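Long-range contacts in berberine bridge enzyme-like 28 (Arabidopsis thaliana, PDB 5D79), which is an FAD-dependent oxidoreductase of the berberine bridge enzyme-like family that takes part in the plant's adaptation to salt stress: residues A[28-33]-A[98-103]; A[195-200]-A[415-420]; A[362-367]-A[431-436]. All coordinates share one frame; numbering follows the deposited sequence.

Contact 1 lies at the periphery, its centre about 31 Å from the centre of the chain, and joins the first modelled helix to the end of helix 87-100 by ring and CH-pi packing, without a hydrogen bond between them. Contact 2 is the buried one, its centre about 12 Å from that of the chain, where two loops meet through an end-on salt bridge and one methyl-on-ring contact. Contact 3 pairs two strands of the seven-stranded sheet by backbone hydrogen bonds, buried at one end and partly solvent-exposed at the other. Loop 415-420 of contact 2 leads into strand 425-434, which contact 3 uses; these two contacts lie on opposite sides of the chain's centre.

Contact 1: residues A[28-33]-A[98-103]; sequences HEDFLK and QLHGIH
The imidazole of His100 lies flat against the first turn of helix 29-36: over one face sit the peptide atoms Asp30 C and Phe31 N, both near the ring centre, and over the opposite face Leu99 CG stands toward the rim. Phe31 CA adds an off-centre CH-pi contact, 4.1 Å from the centroid of the His100 ring. At the ND1-CE1 side of this ring the methylene of Asp30 closes in, Asp30 CB to His100 ND1 3.3 Å. The Phe31 ring takes Ile102 CG2 on one face, 4.3 Å from its centroid and almost on the ring normal, while His28 O lies in plane at its edge. Phe31 and Ile102 cross at about a right angle; Phe31 CG is anti to its backbone N (chi1 162°). Ile102 CD1 reaches the edge of the His28 ring and touches His28 CB at 3.6 Å; Leu32 CG lies over one face of that imidazole. An alanine in place of His100 removes the ring over the Asp30-Phe31 peptide and would probably loosen the hold on this turn. Gly101, with positive phi, is the first residue to leave helical angles; beyond it Ile102 points toward helix 29-36. That helix thus packs on the C-terminal end of helix 87-100, in the FAD-binding PCMH-type region leading to strand 103-107, and the contact flanks the Cys34-Cys96 disulfide, which ties the two helices covalently.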
loop_
_atom_site.group_PDB
_atom_site.type_symbol
_atom_site.label_atom_id
_atom_site.label_comp_id
_atom_site.label_asym_id
_atom_site.label_seq_id
_atom_site.Cartn_x
_atom_site.Cartn_y
_atom_site.Cartn_z
ATOM N N HIS A 28 -5.782 -12.842 -29.727
ATOM C CA HIS A 28 -6.329 -11.673 -29.039
ATOM C C HIS A 28 -7.532 -11.139 -29.785
ATOM O O HIS A 28 -8.434 -10.515 -29.219
ATOM C CB HIS A 28 -5.276 -10.569 -28.906
ATOM C CG HIS A 28 -5.842 -9.252 -28.467
ATOM N ND1 HIS A 28 -5.871 -8.143 -29.286
ATOM C CD2 HIS A 28 -6.419 -8.874 -27.303
ATOM C CE1 HIS A 28 -6.438 -7.137 -28.643
ATOM N NE2 HIS A 28 -6.776 -7.553 -27.436
ATOM N N GLU A 29 -7.508 -11.382 -31.085
ATOM C CA GLU A 29 -8.567 -10.983 -31.995
ATOM C C GLU A 29 -9.898 -11.622 -31.586
ATOM O O GLU A 29 -10.884 -10.923 -31.340
ATOM C CB GLU A 29 -8.177 -11.360 -33.437
ATOM C CG GLU A 29 -7.633 -12.804 -33.633
ATOM C CD GLU A 29 -6.238 -13.034 -33.048
ATOM O OE1 GLU A 29 -5.910 -14.198 -32.728
ATOM O OE2 GLU A 29 -5.477 -12.053 -32.906
ATOM N N ASP A 30 -9.901 -12.951 -31.496
ATOM C CA ASP A 30 -11.076 -13.712 -31.099
ATOM C C ASP A 30 -11.499 -13.281 -29.704
ATOM O O ASP A 30 -12.690 -13.196 -29.401
ATOM C CB ASP A 30 -10.794 -15.225 -31.124
ATOM C CG ASP A 30 -10.008 -15.671 -32.357
ATOM O OD1 ASP A 30 -8.758 -15.613 -32.329
ATOM O OD2 ASP A 30 -10.642 -16.106 -33.342
ATOM N N PHE A 31 -10.499 -13.019 -28.862
ATOM C CA PHE A 31 -10.726 -12.569 -27.496
ATOM C C PHE A 31 -11.666 -11.379 -27.503
ATOM O O PHE A 31 -12.700 -11.389 -26.828
ATOM C CB PHE A 31 -9.403 -12.209 -26.807
ATOM C CG PHE A 31 -9.572 -11.351 -25.577
ATOM C CD1 PHE A 31 -10.127 -11.874 -24.418
ATOM C CD2 PHE A 31 -9.181 -10.024 -25.584
ATOM C CE1 PHE A 31 -10.290 -11.088 -23.294
ATOM C CE2 PHE A 31 -9.345 -9.236 -24.463
ATOM C CZ PHE A 31 -9.897 -9.768 -23.319
ATOM N N LEU A 32 -11.308 -10.370 -28.297
ATOM C CA LEU A 32 -12.123 -9.167 -28.461
ATOM C C LEU A 32 -13.540 -9.525 -28.887
ATOM O O LEU A 32 -14.512 -9.029 -28.312
ATOM C CB LEU A 32 -11.496 -8.222 -29.490
ATOM C CG LEU A 32 -10.134 -7.619 -29.158
ATOM C CD1 LEU A 32 -9.483 -7.062 -30.410
ATOM C CD2 LEU A 32 -10.284 -6.531 -28.102
ATOM N N LYS A 33 -13.648 -10.389 -29.893
ATOM C CA LYS A 33 -14.948 -10.819 -30.390
ATOM C C LYS A 33 -15.707 -11.547 -29.293
ATOM O O LYS A 33 -16.911 -11.360 -29.122
ATOM C CB LYS A 33 -14.794 -11.713 -31.625
ATOM C CG LYS A 33 -14.983 -10.976 -32.953
ATOM C CD LYS A 33 -13.699 -10.939 -33.785
ATOM C CE LYS A 33 -13.895 -10.194 -35.106
ATOM N NZ LYS A 33 -12.610 -10.029 -35.842
ATOM N N GLN A 98 -8.946 -16.672 -20.695
ATOM C CA GLN A 98 -8.496 -18.042 -20.572
ATOM C C GLN A 98 -8.800 -18.855 -21.826
ATOM O O GLN A 98 -8.023 -19.731 -22.200
ATOM C CB GLN A 98 -9.138 -18.682 -19.346
ATOM C CG GLN A 98 -8.808 -17.939 -18.077
ATOM C CD GLN A 98 -9.185 -18.702 -16.831
ATOM O OE1 GLN A 98 -8.597 -19.737 -16.518
ATOM N NE2 GLN A 98 -10.171 -18.190 -16.105
ATOM N N LEU A 99 -9.917 -18.552 -22.479
ATOM C CA LEU A 99 -10.328 -19.285 -23.675
ATOM C C LEU A 99 -9.431 -18.966 -24.874
ATOM O O LEU A 99 -9.256 -19.790 -25.759
ATOM C CB LEU A 99 -11.788 -18.970 -24.019
ATOM C CG LEU A 99 -12.462 -19.837 -25.082
ATOM C CD1 LEU A 99 -12.924 -21.166 -24.486
ATOM C CD2 LEU A 99 -13.618 -19.093 -25.727
ATOM N N HIS A 100 -8.848 -17.775 -24.893
ATOM C CA HIS A 100 -8.068 -17.362 -26.050
ATOM C C HIS A 100 -6.604 -17.094 -25.707
ATOM O O HIS A 100 -5.845 -16.589 -26.535
ATOM C CB HIS A 100 -8.708 -16.130 -26.691
ATOM C CG HIS A 100 -10.104 -16.366 -27.175
ATOM N ND1 HIS A 100 -10.380 -16.986 -28.376
ATOM C CD2 HIS A 100 -11.303 -16.075 -26.618
ATOM C CE1 HIS A 100 -11.689 -17.065 -28.538
ATOM N NE2 HIS A 100 -12.273 -16.516 -27.488
ATOM N N GLY A 101 -6.209 -17.449 -24.491
ATOM C CA GLY A 101 -4.817 -17.354 -24.092
ATOM C C GLY A 101 -4.363 -15.934 -23.827
ATOM O O GLY A 101 -3.197 -15.593 -24.019
ATOM N N ILE A 102 -5.283 -15.095 -23.376
ATOM C CA ILE A 102 -4.934 -13.715 -23.107
ATOM C C ILE A 102 -4.626 -13.482 -21.631
ATOM O O ILE A 102 -5.391 -13.857 -20.737
ATOM C CB ILE A 102 -6.035 -12.770 -23.558
ATOM C CG1 ILE A 102 -6.037 -12.689 -25.082
ATOM C CG2 ILE A 102 -5.806 -11.389 -22.990
ATOM C CD1 ILE A 102 -4.766 -12.091 -25.646
ATOM N N HIS A 103 -3.474 -12.868 -21.404
ATOM C CA HIS A 103 -2.996 -12.526 -20.079
ATOM C C HIS A 103 -3.615 -11.199 -19.652
ATOM O O HIS A 103 -3.751 -10.304 -20.477
ATOM C CB HIS A 103 -1.473 -12.452 -20.116
ATOM C CG HIS A 103 -0.847 -12.096 -18.813
ATOM N ND1 HIS A 103 -1.210 -12.693 -17.627
ATOM C CD2 HIS A 103 0.134 -11.214 -18.509
ATOM C CE1 HIS A 103 -0.488 -12.183 -16.645
ATOM N NE2 HIS A 103 0.336 -11.285 -17.154
#

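Contact 2: residues A[195-200]-A[415-420]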
loop_
_atom_site.group_PDB
_atom_site.type_symbol
_atom_site.label_atom_id
_atom_site.label_comp_id
_atom_site.label_asym_id
_atom_site.label_seq_id
_atom_site.Cartn_x
_atom_site.Cartn_y
_atom_site.Cartn_z
ATOM N N TYR A 195 -5.856 -0.718 15.795
ATOM C CA TYR A 195 -6.797 -1.569 15.083
ATOM C C TYR A 195 -6.156 -2.488 14.058
ATOM O O TYR A 195 -6.843 -3.306 13.459
ATOM C CB TYR A 195 -7.854 -0.711 14.400
ATOM C CG TYR A 195 -8.801 -0.058 15.379
ATOM C CD1 TYR A 195 -9.551 -0.834 16.256
ATOM C CD2 TYR A 195 -8.935 1.328 15.440
ATOM C CE1 TYR A 195 -10.427 -0.249 17.167
ATOM C CE2 TYR A 195 -9.805 1.921 16.347
ATOM C CZ TYR A 195 -10.546 1.127 17.207
ATOM O OH TYR A 195 -11.416 1.689 18.105
ATOM N N GLY A 196 -4.846 -2.375 13.862
ATOM C CA GLY A 196 -4.150 -3.217 12.899
ATOM C C GLY A 196 -4.258 -2.725 11.468
ATOM O O GLY A 196 -4.448 -1.533 11.219
ATOM N N LEU A 197 -4.140 -3.644 10.517
ATOM C CA LEU A 197 -4.132 -3.273 9.100
ATOM C C LEU A 197 -5.560 -3.245 8.575
ATOM O O LEU A 197 -6.479 -3.732 9.230
ATOM C CB LEU A 197 -3.277 -4.250 8.269
ATOM C CG LEU A 197 -1.843 -4.548 8.729
ATOM C CD1 LEU A 197 -1.216 -5.633 7.861
ATOM C CD2 LEU A 197 -0.994 -3.291 8.711
ATOM N N ALA A 198 -5.747 -2.673 7.395
ATOM C CA ALA A 198 -7.054 -2.702 6.742
ATOM C C ALA A 198 -7.519 -4.146 6.551
ATOM O O ALA A 198 -8.670 -4.473 6.816
ATOM C CB ALA A 198 -7.002 -1.965 5.397
ATOM N N ALA A 199 -6.600 -5.003 6.117
ATOM C CA ALA A 199 -6.887 -6.417 5.891
ATOM C C ALA A 199 -7.304 -7.130 7.172
ATOM O O ALA A 199 -8.024 -8.131 7.134
ATOM C CB ALA A 199 -5.672 -7.106 5.280
ATOM N N ASP A 200 -6.851 -6.613 8.304
ATOM C CA ASP A 200 -7.224 -7.165 9.597
ATOM C C ASP A 200 -8.652 -6.817 9.966
ATOM O O ASP A 200 -9.157 -7.293 10.985
ATOM C CB ASP A 200 -6.278 -6.663 10.688
ATOM C CG ASP A 200 -4.850 -7.118 10.477
ATOM O OD1 ASP A 200 -4.630 -8.118 9.757
ATOM O OD2 ASP A 200 -3.946 -6.475 11.034
ATOM N N THR A 415 -3.194 -13.433 9.400
ATOM C CA THR A 415 -3.415 -13.001 8.023
ATOM C C THR A 415 -2.083 -13.168 7.309
ATOM O O THR A 415 -1.049 -13.295 7.964
ATOM C CB THR A 415 -3.917 -11.535 7.928
ATOM O OG1 THR A 415 -2.859 -10.635 8.264
ATOM C CG2 THR A 415 -5.105 -11.286 8.850
ATOM N N PRO A 416 -2.091 -13.195 5.970
ATOM C CA PRO A 416 -0.824 -13.417 5.258
ATOM C C PRO A 416 0.310 -12.441 5.626
ATOM O O PRO A 416 1.469 -12.875 5.639
ATOM C CB PRO A 416 -1.227 -13.267 3.789
ATOM C CG PRO A 416 -2.640 -13.765 3.760
ATOM C CD PRO A 416 -3.249 -13.277 5.064
ATOM N N PHE A 417 -0.007 -11.181 5.932
ATOM C CA PHE A 417 0.991 -10.226 6.416
ATOM C C PHE A 417 1.697 -10.788 7.662
ATOM O O PHE A 417 1.057 -11.042 8.691
ATOM C CB PHE A 417 0.331 -8.872 6.720
ATOM C CG PHE A 417 1.287 -7.826 7.201
ATOM C CD1 PHE A 417 1.633 -7.746 8.546
ATOM C CD2 PHE A 417 1.840 -6.918 6.311
ATOM C CE1 PHE A 417 2.518 -6.790 8.998
ATOM C CE2 PHE A 417 2.723 -5.948 6.753
ATOM C CZ PHE A 417 3.064 -5.884 8.106
ATOM N N PRO A 418 3.018 -10.999 7.571
ATOM C CA PRO A 418 3.709 -11.763 8.610
ATOM C C PRO A 418 4.386 -10.937 9.703
ATOM O O PRO A 418 4.805 -11.494 10.719
ATOM C CB PRO A 418 4.770 -12.506 7.803
ATOM C CG PRO A 418 5.188 -11.483 6.805
ATOM C CD PRO A 418 3.887 -10.798 6.397
ATOM N N HIS A 419 4.515 -9.635 9.490
ATOM C CA HIS A 419 5.395 -8.816 10.319
ATOM C C HIS A 419 4.697 -8.286 11.554
ATOM O O HIS A 419 4.247 -7.143 11.589
ATOM C CB HIS A 419 5.950 -7.664 9.490
ATOM C CG HIS A 419 6.410 -8.087 8.138
ATOM N ND1 HIS A 419 7.613 -8.718 7.928
ATOM C CD2 HIS A 419 5.807 -8.013 6.932
ATOM C CE1 HIS A 419 7.740 -9.001 6.647
ATOM N NE2 HIS A 419 6.660 -8.578 6.020
ATOM N N ARG A 420 4.626 -9.124 12.573
ATOM C CA ARG A 420 3.902 -8.783 13.784
ATOM C C ARG A 420 4.877 -8.673 14.962
ATOM O O ARG A 420 5.851 -7.937 14.869
ATOM C CB ARG A 420 2.789 -9.813 14.050
ATOM C CG ARG A 420 1.859 -10.051 12.844
ATOM C CD ARG A 420 1.051 -8.822 12.410
ATOM N NE ARG A 420 0.033 -9.202 11.430
ATOM C CZ ARG A 420 -1.053 -8.488 11.121
ATOM N NH1 ARG A 420 -1.299 -7.318 11.711
ATOM N NH2 ARG A 420 -1.905 -8.952 10.216
#
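Asp200 and Arg420 reach toward each other tip to tip, their carboxylate and guanidinium planes only 27° apart, so that the pair meets end-on with two nitrogens on two oxygens. NH2 of Arg420 gives to OD1 of Asp200 at 2.9 Å, and NH1 of Arg420 to OD2 of Asp200 also at 2.9 Å; both bonds use the syn lone pairs and lie close to the guanidinium plane. OD2 takes a second, nearly straight bond from Leu197 N, which comes from above the carboxylate plane and so helps fix the rotation of the acid. Thr415 lies across the carboxylate, its CG2 3.3 Å from Asp200 OD1, while its OG1 receives a weak bond from Arg420 NH2. The arginine chain bends at chi2 (-63°), and Phe417 CD1 lies over one face of its guanidinium, toward the rim. Leu197 crosses Phe417 at about a right angle and sets CD1 over the ring, 3.6 Å from its centroid; His419 CD2 lies over the other face. The largely buried opposite charges are thus paired and flanked by apolar groups, which would probably favour their ionised forms. Met407 of helix 406-409 packs on Leu197, Phe417 and Arg420, and the two loops, one running from helix 192-195 into strand 202-208, the other leading to strand 425-434, join the FAD-binding part to the seven-stranded sheet.

Contact 3: residues A[362-367]-A[431-436]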
loop_
_atom_site.group_PDB
_atom_site.type_symbol
_atom_site.label_atom_id
_atom_site.label_comp_id
_atom_site.label_asym_id
_atom_site.label_seq_id
_atom_site.Cartn_x
_atom_site.Cartn_y
_atom_site.Cartn_z
ATOM N N SER A 362 2.485 13.765 -9.962
ATOM C CA SER A 362 3.471 14.316 -10.882
ATOM C C SER A 362 4.868 13.883 -10.472
ATOM O O SER A 362 5.845 14.214 -11.143
ATOM C CB SER A 362 3.373 15.844 -10.935
ATOM O OG SER A 362 4.094 16.454 -9.881
ATOM N N LEU A 363 4.950 13.134 -9.373
ATOM C CA LEU A 363 6.228 12.688 -8.826
ATOM C C LEU A 363 6.439 11.193 -9.010
ATOM O O LEU A 363 5.673 10.377 -8.478
ATOM C CB LEU A 363 6.339 13.031 -7.333
ATOM C CG LEU A 363 6.196 14.514 -6.972
ATOM C CD1 LEU A 363 6.577 14.760 -5.531
ATOM C CD2 LEU A 363 7.041 15.374 -7.914
ATOM N N SER A 364 7.475 10.846 -9.777
ATOM C CA SER A 364 7.931 9.464 -9.899
ATOM C C SER A 364 8.693 9.091 -8.643
ATOM O O SER A 364 9.179 9.963 -7.928
ATOM C CB SER A 364 8.822 9.273 -11.129
ATOM O OG SER A 364 8.111 9.522 -12.325
ATOM N N PHE A 365 8.814 7.798 -8.374
ATOM C CA PHE A 365 9.519 7.377 -7.178
ATOM C C PHE A 365 10.115 5.971 -7.311
ATOM O O PHE A 365 9.731 5.192 -8.189
ATOM C CB PHE A 365 8.579 7.457 -5.962
ATOM C CG PHE A 365 7.379 6.556 -6.062
ATOM C CD1 PHE A 365 7.465 5.216 -5.700
ATOM C CD2 PHE A 365 6.163 7.045 -6.523
ATOM C CE1 PHE A 365 6.367 4.380 -5.808
ATOM C CE2 PHE A 365 5.052 6.207 -6.629
ATOM C CZ PHE A 365 5.157 4.873 -6.272
ATOM N N LYS A 366 11.082 5.682 -6.448
ATOM C CA LYS A 366 11.548 4.332 -6.205
ATOM C C LYS A 366 11.504 4.122 -4.699
ATOM O O LYS A 366 12.048 4.930 -3.949
ATOM C CB LYS A 366 12.958 4.123 -6.742
ATOM C CG LYS A 366 13.550 2.798 -6.338
ATOM C CD LYS A 366 12.673 1.649 -6.803
ATOM C CE LYS A 366 13.212 0.337 -6.279
ATOM N NZ LYS A 366 12.477 -0.864 -6.783
ATOM N N GLY A 367 10.837 3.059 -4.256
ATOM C CA GLY A 367 10.746 2.755 -2.841
ATOM C C GLY A 367 11.194 1.346 -2.499
ATOM O O GLY A 367 11.003 0.406 -3.276
ATOM N N ALA A 431 12.631 7.706 -2.836
ATOM C CA ALA A 431 13.085 8.921 -3.479
ATOM C C ALA A 431 12.047 9.347 -4.506
ATOM O O ALA A 431 11.609 8.536 -5.311
ATOM C CB ALA A 431 14.450 8.717 -4.129
ATOM N N TYR A 432 11.643 10.613 -4.449
ATOM C CA TYR A 432 10.713 11.185 -5.412
ATOM C C TYR A 432 11.462 12.094 -6.373
ATOM O O TYR A 432 12.497 12.663 -6.029
ATOM C CB TYR A 432 9.602 11.964 -4.700
ATOM C CG TYR A 432 8.684 11.084 -3.881
ATOM C CD1 TYR A 432 8.985 10.761 -2.564
ATOM C CD2 TYR A 432 7.519 10.574 -4.427
ATOM C CE1 TYR A 432 8.150 9.944 -1.822
ATOM C CE2 TYR A 432 6.680 9.771 -3.694
ATOM C CZ TYR A 432 6.998 9.450 -2.394
ATOM O OH TYR A 432 6.158 8.631 -1.673
ATOM N N TRP A 433 10.947 12.215 -7.588
ATOM C CA TRP A 433 11.506 13.154 -8.545
ATOM C C TRP A 433 10.430 13.595 -9.532
ATOM O O TRP A 433 9.431 12.906 -9.718
ATOM C CB TRP A 433 12.719 12.546 -9.273
ATOM C CG TRP A 433 12.452 11.364 -10.177
ATOM C CD1 TRP A 433 12.130 11.400 -11.511
ATOM C CD2 TRP A 433 12.542 9.975 -9.831
ATOM N NE1 TRP A 433 11.992 10.118 -12.004
ATOM C CE2 TRP A 433 12.243 9.229 -10.994
ATOM C CE3 TRP A 433 12.835 9.289 -8.646
ATOM C CZ2 TRP A 433 12.231 7.843 -11.006
ATOM C CZ3 TRP A 433 12.817 7.905 -8.660
ATOM C CH2 TRP A 433 12.515 7.198 -9.833
ATOM N N ARG A 434 10.632 14.755 -10.151
ATOM C CA ARG A 434 9.656 15.294 -11.089
ATOM C C ARG A 434 9.602 14.444 -12.355
ATOM O O ARG A 434 10.638 14.015 -12.864
ATOM C CB ARG A 434 9.985 16.751 -11.428
ATOM C CG ARG A 434 9.880 17.698 -10.246
ATOM C CD ARG A 434 10.134 19.146 -10.656
ATOM N NE ARG A 434 9.189 19.628 -11.661
ATOM C CZ ARG A 434 8.008 20.175 -11.384
ATOM N NH1 ARG A 434 7.601 20.318 -10.125
ATOM N NH2 ARG A 434 7.225 20.582 -12.372
ATOM N N GLU A 435 8.392 14.208 -12.855
ATOM C CA GLU A 435 8.174 13.305 -13.981
ATOM C C GLU A 435 8.839 13.781 -15.274
ATOM O O GLU A 435 9.147 12.975 -16.154
ATOM C CB GLU A 435 6.675 13.114 -14.210
ATOM C CG GLU A 435 5.907 14.409 -14.373
ATOM C CD GLU A 435 4.422 14.180 -14.522
ATOM O OE1 GLU A 435 4.023 13.072 -14.934
ATOM O OE2 GLU A 435 3.649 15.108 -14.217
ATOM N N GLU A 436 9.043 15.092 -15.379
ATOM C CA GLU A 436 9.753 15.710 -16.497
ATOM C C GLU A 436 11.085 15.033 -16.781
ATOM O O GLU A 436 11.451 14.809 -17.929
ATOM C CB GLU A 436 9.993 17.193 -16.208
ATOM C CG GLU A 436 8.752 18.065 -16.310
ATOM C CD GLU A 436 7.777 17.923 -15.136
ATOM O OE1 GLU A 436 8.064 17.187 -14.161
ATOM O OE2 GLU A 436 6.704 18.563 -15.199
HETATM O O HOH W 1 6.445 17.181 -11.399
#
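Tight packing belongs to the part where strand 363-367 runs antiparallel to strand 431-434. Ser364 and Trp433 form a hydrogen-bonded pair, Ser364 N to Trp433 O 2.8 Å with the donor nearly along the C=O axis, and the return bond rises above the carbonyl plane of Ser364. Lys366 and Ala431 repeat the pattern with in-plane carbonyls. Trp433, its CG in the crowded position between backbone N and carbonyl carbon (chi1 66°), lays its indole under Ser364, whose CB stands 3.6 Å from the centroid of the five-membered ring. Asp438 takes both polar groups here, one oxygen with Ser364 OG and the other with Trp433 NE1, while Tyr447 stacks on the indole. On the other face of the sheet Phe365 and Tyr432 lie side by side, pointing the same way, with Phe365 CB over the tyrosine face and 3.6 Å from Tyr432 CD2; their rings meet obliquely, planes at 52°. Glu435, at the start of the 3-10 segment, still fits closely: its N bonds Ser362 O at 3.1 Å, and its OE2 lies 3.4 Å from Ser362 CB while OE1 forms a salt bridge with Arg360. Looser is Leu363, its CD2 4.1 Å from Arg434 CA. At the exposed Arg434 and Glu436 a water accepts from Ser362 OG, donates to Glu436 OE1 and lies over the Arg434 guanidinium. Lys366 turns its amine away to Asp475 and Glu114, which would probably keep it charged. The backbone ladder thus runs along the whole contact, with the ion pairs of Lys366 at the FAD end, where the side chain of Phe365 is about 4 Å from the FAD at nearest atoms, and water at the other.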